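Local atomic coordinates of archaemetzincin (Archaeoglobus fulgidus, PDB entry 3ZVS), a protein that is probably a zinc-dependent metalloprotease of the metzincin type, holding one catalytic and one apparently structural zinc ion, with a natural substrate still unknown. Residues A[42-45]-A[46-49]; A[84-87]-A[88-92]. One frame throughout, in Å; residues are numbered along the deposited sequence.

Interaction 1 (A[42-45]-A[46-49]); sequences CYNA and SRRQ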
ATOM      1  N   CYS A  42      15.963   1.992  -8.320  0.50 13.68           N
ATOM      2  CA  CYS A  42      14.612   1.740  -8.791  0.50 13.76           C
ATOM      3  C   CYS A  42      13.991   2.959  -9.459  0.50 11.56           C
ATOM      4  O   CYS A  42      12.801   2.961  -9.725  0.50 11.93           O
ATOM      5  CB  CYS A  42      13.720   1.292  -7.622  0.50 13.13           C
ATOM      6  SG  CYS A  42      14.107  -0.328  -6.927  0.50 12.41           S
ATOM      7  N   TYR A  43      14.785   3.995  -9.733  1.00 11.85           N
ATOM      8  CA  TYR A  43      14.311   5.216 -10.348  1.00 11.26           C
ATOM      9  C   TYR A  43      14.445   5.122 -11.836  1.00 13.43           C
ATOM     10  O   TYR A  43      15.527   4.773 -12.352  1.00 12.61           O
ATOM     11  CB  TYR A  43      15.107   6.435  -9.819  1.00 14.22           C
ATOM     12  CG  TYR A  43      14.801   7.779 -10.464  1.00 11.99           C
ATOM     13  CD1 TYR A  43      13.569   8.443 -10.274  1.00 17.54           C
ATOM     14  CD2 TYR A  43      15.749   8.403 -11.260  1.00 17.16           C
ATOM     15  CE1 TYR A  43      13.327   9.682 -10.886  1.00 14.84           C
ATOM     16  CE2 TYR A  43      15.507   9.634 -11.872  1.00 22.33           C
ATOM     17  CZ  TYR A  43      14.293  10.266 -11.677  1.00 20.13           C
ATOM     18  OH  TYR A  43      14.097  11.486 -12.313  1.00 26.21           O
ATOM     19  N   ASN A  44      13.362   5.402 -12.537  1.00 11.50           N
ATOM     20  CA  ASN A  44      13.362   5.493 -13.992  1.00 13.17           C
ATOM     21  C   ASN A  44      13.419   6.951 -14.340  1.00 13.11           C
ATOM     22  O   ASN A  44      12.455   7.702 -14.198  1.00 15.88           O
ATOM     23  CB  ASN A  44      12.127   4.824 -14.599  1.00 13.49           C
ATOM     24  CG  ASN A  44      12.090   4.902 -16.100  1.00 18.22           C
ATOM     25  OD1 ASN A  44      12.445   5.913 -16.697  1.00 18.87           O
ATOM     26  ND2 ASN A  44      11.627   3.829 -16.723  1.00 18.59           N
ATOM     27  N   ALA A  45      14.592   7.368 -14.793  1.00 19.91           N
ATOM     28  CA  ALA A  45      14.867   8.777 -15.042  1.00 29.18           C
ATOM     29  C   ALA A  45      14.024   9.333 -16.180  1.00 22.61           C
ATOM     30  O   ALA A  45      13.657  10.509 -16.163  1.00 32.57           O
ATOM     31  CB  ALA A  45      16.338   8.947 -15.370  1.00 30.57           C
ATOM     32  N   SER A  46      13.708   8.487 -17.150  1.00 20.05           N
ATOM     33  CA  SER A  46      12.880   8.900 -18.272  1.00 28.74           C
ATOM     34  C   SER A  46      11.465   9.256 -17.805  1.00 24.96           C
ATOM     35  O   SER A  46      10.900  10.260 -18.218  1.00 23.51           O
ATOM     36  CB  SER A  46      12.822   7.795 -19.322  1.00 25.71           C
ATOM     37  OG  SER A  46      11.917   8.151 -20.339  1.00 45.62           O
ATOM     38  N   ARG A  47      10.908   8.446 -16.909  1.00 18.66           N
ATOM     39  CA  ARG A  47       9.532   8.623 -16.468  1.00 15.60           C
ATOM     40  C   ARG A  47       9.405   9.498 -15.225  1.00 15.56           C
ATOM     41  O   ARG A  47       8.312   9.967 -14.899  1.00 15.72           O
ATOM     42  CB  ARG A  47       8.909   7.255 -16.187  1.00 16.13           C
ATOM     43  CG  ARG A  47       8.890   6.365 -17.416  1.00 18.91           C
ATOM     44  CD  ARG A  47       8.513   4.971 -17.079  1.00 21.72           C
ATOM     45  NE  ARG A  47       7.156   4.985 -16.577  1.00 18.37           N
ATOM     46  CZ  ARG A  47       6.153   4.215 -16.978  1.00 21.55           C
ATOM     47  NH1 ARG A  47       6.308   3.295 -17.900  1.00 26.11           N
ATOM     48  NH2 ARG A  47       4.968   4.364 -16.400  1.00 15.23           N
ATOM     49  N   ARG A  48      10.521   9.702 -14.532  1.00 16.48           N
ATOM     50  CA  ARG A  48      10.566  10.386 -13.250  1.00 16.79           C
ATOM     51  C   ARG A  48       9.631   9.686 -12.238  1.00 16.53           C
ATOM     52  O   ARG A  48       8.983  10.327 -11.404  1.00 16.56           O
ATOM     53  CB  ARG A  48      10.275  11.881 -13.441  1.00 24.09           C
ATOM     54  CG  ARG A  48      11.258  12.488 -14.470  1.00 27.56           C
ATOM     55  CD  ARG A  48      11.487  14.016 -14.422  1.00 42.84           C
ATOM     56  NE  ARG A  48      12.365  14.402 -15.542  1.00 48.90           N
ATOM     57  CZ  ARG A  48      12.732  15.646 -15.848  1.00 54.65           C
ATOM     58  NH1 ARG A  48      12.308  16.681 -15.127  1.00 57.83           N
ATOM     59  NH2 ARG A  48      13.533  15.854 -16.888  1.00 57.13           N
ATOM     60  N   GLN A  49       9.591   8.354 -12.335  1.00 13.28           N
ATOM     61  CA  GLN A  49       8.869   7.469 -11.431  1.00 12.49           C
ATOM     62  C   GLN A  49       9.759   6.335 -11.002  1.00 12.71           C
ATOM     63  O   GLN A  49      10.728   6.001 -11.699  1.00 10.87           O
ATOM     64  CB  GLN A  49       7.643   6.842 -12.111  1.00 11.96           C
ATOM     65  CG  GLN A  49       6.643   7.808 -12.658  1.00 13.57           C
ATOM     66  CD  GLN A  49       5.584   7.110 -13.477  1.00 12.27           C
ATOM     67  OE1 GLN A  49       5.908   6.484 -14.484  1.00 13.25           O
ATOM     68  NE2 GLN A  49       4.326   7.183 -13.070  1.00 11.72           N
TER

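Interaction 2 (A[84-87]-A[88-92]); sequences EAEL and GGARA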
ATOM      1  N   GLU A  84       2.003  -2.471  -5.456  1.00  9.86           N
ATOM      2  CA  GLU A  84       2.275  -3.793  -5.988  1.00 10.02           C
ATOM      3  C   GLU A  84       2.503  -4.722  -4.805  1.00  9.31           C
ATOM      4  O   GLU A  84       3.093  -4.326  -3.781  1.00 11.01           O
ATOM      5  CB  GLU A  84       3.479  -3.833  -6.948  1.00 11.49           C
ATOM      6  CG  GLU A  84       3.571  -5.213  -7.685  1.00 13.90           C
ATOM      7  CD  GLU A  84       4.673  -5.345  -8.713  1.00 18.81           C
ATOM      8  OE1 GLU A  84       5.375  -4.372  -8.945  1.00 16.66           O
ATOM      9  OE2 GLU A  84       4.818  -6.446  -9.292  1.00 24.01           O
ATOM     10  N   ALA A  85       2.002  -5.950  -4.901  1.00 10.13           N
ATOM     11  CA  ALA A  85       2.096  -6.905  -3.833  1.00 11.50           C
ATOM     12  C   ALA A  85       2.444  -8.290  -4.343  1.00 12.67           C
ATOM     13  O   ALA A  85       2.114  -8.653  -5.483  1.00 15.45           O
ATOM     14  CB  ALA A  85       0.751  -6.954  -3.055  1.00 11.15           C
ATOM     15  N   GLU A  86       3.082  -9.071  -3.486  1.00 12.84           N
ATOM     16  CA  GLU A  86       3.236 -10.509  -3.724  1.00 14.67           C
ATOM     17  C   GLU A  86       1.968 -11.224  -3.244  1.00 14.31           C
ATOM     18  O   GLU A  86       1.716 -11.288  -2.043  1.00 13.48           O
ATOM     19  CB  GLU A  86       4.434 -11.040  -2.944  1.00 15.85           C
ATOM     20  CG  GLU A  86       5.734 -10.352  -3.317  1.00 15.63           C
ATOM     21  CD  GLU A  86       6.908 -10.806  -2.476  1.00 19.87           C
ATOM     22  OE1 GLU A  86       6.724 -11.209  -1.325  1.00 17.96           O
ATOM     23  OE2 GLU A  86       8.040 -10.792  -2.998  1.00 24.04           O
ATOM     24  N   LEU A  87       1.172 -11.766  -4.166  1.00 14.45           N
ATOM     25  CA  LEU A  87      -0.074 -12.430  -3.792  1.00 16.20           C
ATOM     26  C   LEU A  87       0.206 -13.668  -2.937  1.00 17.18           C
ATOM     27  O   LEU A  87       0.874 -14.599  -3.396  1.00 19.73           O
ATOM     28  CB  LEU A  87      -0.850 -12.815  -5.054  1.00 15.28           C
ATOM     29  CG  LEU A  87      -2.200 -13.475  -4.775  1.00 16.23           C
ATOM     30  CD1 LEU A  87      -3.268 -12.516  -4.293  1.00 16.58           C
ATOM     31  CD2 LEU A  87      -2.709 -14.203  -6.019  1.00 20.95           C
ATOM     32  N   GLY A  88      -0.252 -13.641  -1.694  1.00 15.04           N
ATOM     33  CA  GLY A  88       0.035 -14.702  -0.737  1.00 17.41           C
ATOM     34  C   GLY A  88       1.498 -14.851  -0.341  1.00 18.82           C
ATOM     35  O   GLY A  88       1.871 -15.870   0.243  1.00 22.61           O
ATOM     36  N   GLY A  89       2.310 -13.829  -0.634  1.00 16.09           N
ATOM     37  CA  GLY A  89       3.746 -13.804  -0.325  1.00 15.29           C
ATOM     38  C   GLY A  89       4.051 -13.051   0.964  1.00 14.42           C
ATOM     39  O   GLY A  89       3.407 -13.239   2.000  1.00 16.23           O
ATOM     40  N   ALA A  90       5.064 -12.175   0.897  1.00 14.17           N
ATOM     41  CA  ALA A  90       5.514 -11.498   2.097  1.00 15.38           C
ATOM     42  C   ALA A  90       5.488  -9.985   2.020  1.00 12.81           C
ATOM     43  O   ALA A  90       5.365  -9.328   3.061  1.00 15.10           O
ATOM     44  CB  ALA A  90       6.898 -11.957   2.440  1.00 17.42           C
ATOM     45  N   ARG A  91       5.613  -9.447   0.809  1.00 12.85           N
ATOM     46  CA  ARG A  91       5.942  -8.029   0.619  1.00 12.64           C
ATOM     47  C   ARG A  91       4.942  -7.284  -0.259  1.00 12.23           C
ATOM     48  O   ARG A  91       4.369  -7.850  -1.196  1.00 13.14           O
ATOM     49  CB  ARG A  91       7.319  -7.906  -0.062  1.00 15.37           C
ATOM     50  CG  ARG A  91       8.449  -8.436   0.776  1.00 16.99           C
ATOM     51  CD  ARG A  91       9.731  -8.468  -0.022  1.00 16.22           C
ATOM     52  NE  ARG A  91       9.753  -9.566  -0.968  1.00 18.57           N
ATOM     53  CZ  ARG A  91      10.863 -10.040  -1.527  1.00 24.75           C
ATOM     54  NH1 ARG A  91      12.025  -9.509  -1.210  1.00 22.18           N
ATOM     55  NH2 ARG A  91      10.801 -11.043  -2.400  1.00 31.71           N
ATOM     56  N   ALA A  92       4.739  -5.999   0.034  1.00 11.67           N
ATOM     57  CA  ALA A  92       4.011  -5.097  -0.845  1.00 10.04           C
ATOM     58  C   ALA A  92       4.593  -3.717  -0.738  1.00  8.12           C
ATOM     59  O   ALA A  92       5.356  -3.430   0.211  1.00 10.62           O
ATOM     60  CB  ALA A  92       2.524  -5.061  -0.491  1.00 13.17           C
TER

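Interaction 1 (A[42-45]-A[46-49])
With CG anti to the backbone N (chi1 180°), the Asn44 side chain leans over the turn that follows it, and its carboxamide oxygen receives the backbone of Arg47: Arg47 N lies 3.0 Å from Asn44 OD1, well out of the amide plane and not on a lone pair. In Arg47, CG stands anti to the carbonyl carbon and beside the backbone N (chi1 -60°), which takes CG and CD past the Asn44 amide, Arg47 CD 3.3 Å from Asn44 ND2. The bend at chi3 then turns the guanidinium to Gln49. NE and NH2 of Arg47 both donate to Gln49 OE1, which sits at the guanidinium edge in its plane, with NE at 2.9 Å. The backbone beneath is a tight reversal between strands 43-44 and 49-51 with a G1 beta bulge: Arg48 and Gln49 both face Asn44, and Arg48 takes a positive phi (57°). The firm bond of the pair runs from Asn44 N to Gln49 O at 2.8 Å, while Asn44 O draws three weak bonds, from the amides of Arg47, Arg48 and Gln49. Tyr43 and Arg48 lie side by side and point the same way, Tyr43 CE1 coming 3.7 Å from Arg48 CA and Tyr43 OH touching Arg48 CG at 3.7 Å. Beyond the turn, Tyr74 takes a hydrogen bond from Asn44 ND2 and offers its ring to Arg47 in a cation-pi contact. Gln49 NE2 reaches Asp72 and the carbonyl of Asn79, and Cys42 forms a disulfide with Cys54.

Interaction 2 (A[84-87]-A[88-92])
Glu86 and Arg91 form a salt bridge in which both NH2 and NE of the arginine reach the same carboxylate oxygen, Glu86 OE2. Arg91 NH2 comes to 2.8 Å of Glu86 OE2 on its syn lone pair, whereas NE approaches from above the carboxylate plane; the two flat groups are turned 70° apart. The other oxygen is gripped by backbone: Ala90 N meets Glu86 OE1 at 2.9 Å nearly in line with the C-O bond, and Arg91 N meets it from above the plane. Four N-H groups thus hold this one carboxylate. It spans the end of a beta hairpin joining strands 83-85 and 91-95, turned by a type II beta turn from Glu86 to Gly89, whose bond runs from Gly89 N to Glu86 O at 3.0 Å. Were Glu86 replaced by an alanine, the Arg91 guanidinium would probably lose its charged mate and the amides of Ala90 and Arg91 their shared acceptor. Glu86 N also donates to Arg91 O. Further in, Ala85 and Ala92 make a non-hydrogen-bonded antiparallel pair, their CB atoms 3.6 Å apart. Both methyls pack on Glu118 of helix 104-122, and that of Ala85 also touches the zinc ligand His121.

Each contact closes a short antiparallel reversal, but in different sheets and without sharing any element: 42-49 links the first two strands of a small three-stranded sheet, 84-92 the last two in the order of the five-stranded one. Their centres lie 22 Å apart, the nearest atoms about 10 Å. Interaction 1 is peripheral, about 20 Å from the chain centre and away from the annotated sites, though partly buried, with Cys42 and Gln49 its buried residues; its chemistry is neutral amides with an arginine. Interaction 2 is a surface contact, yet lies nearer the centre (about 10 Å), built on a salt bridge, and its inner alanine pair backs onto the catalytic zinc helix.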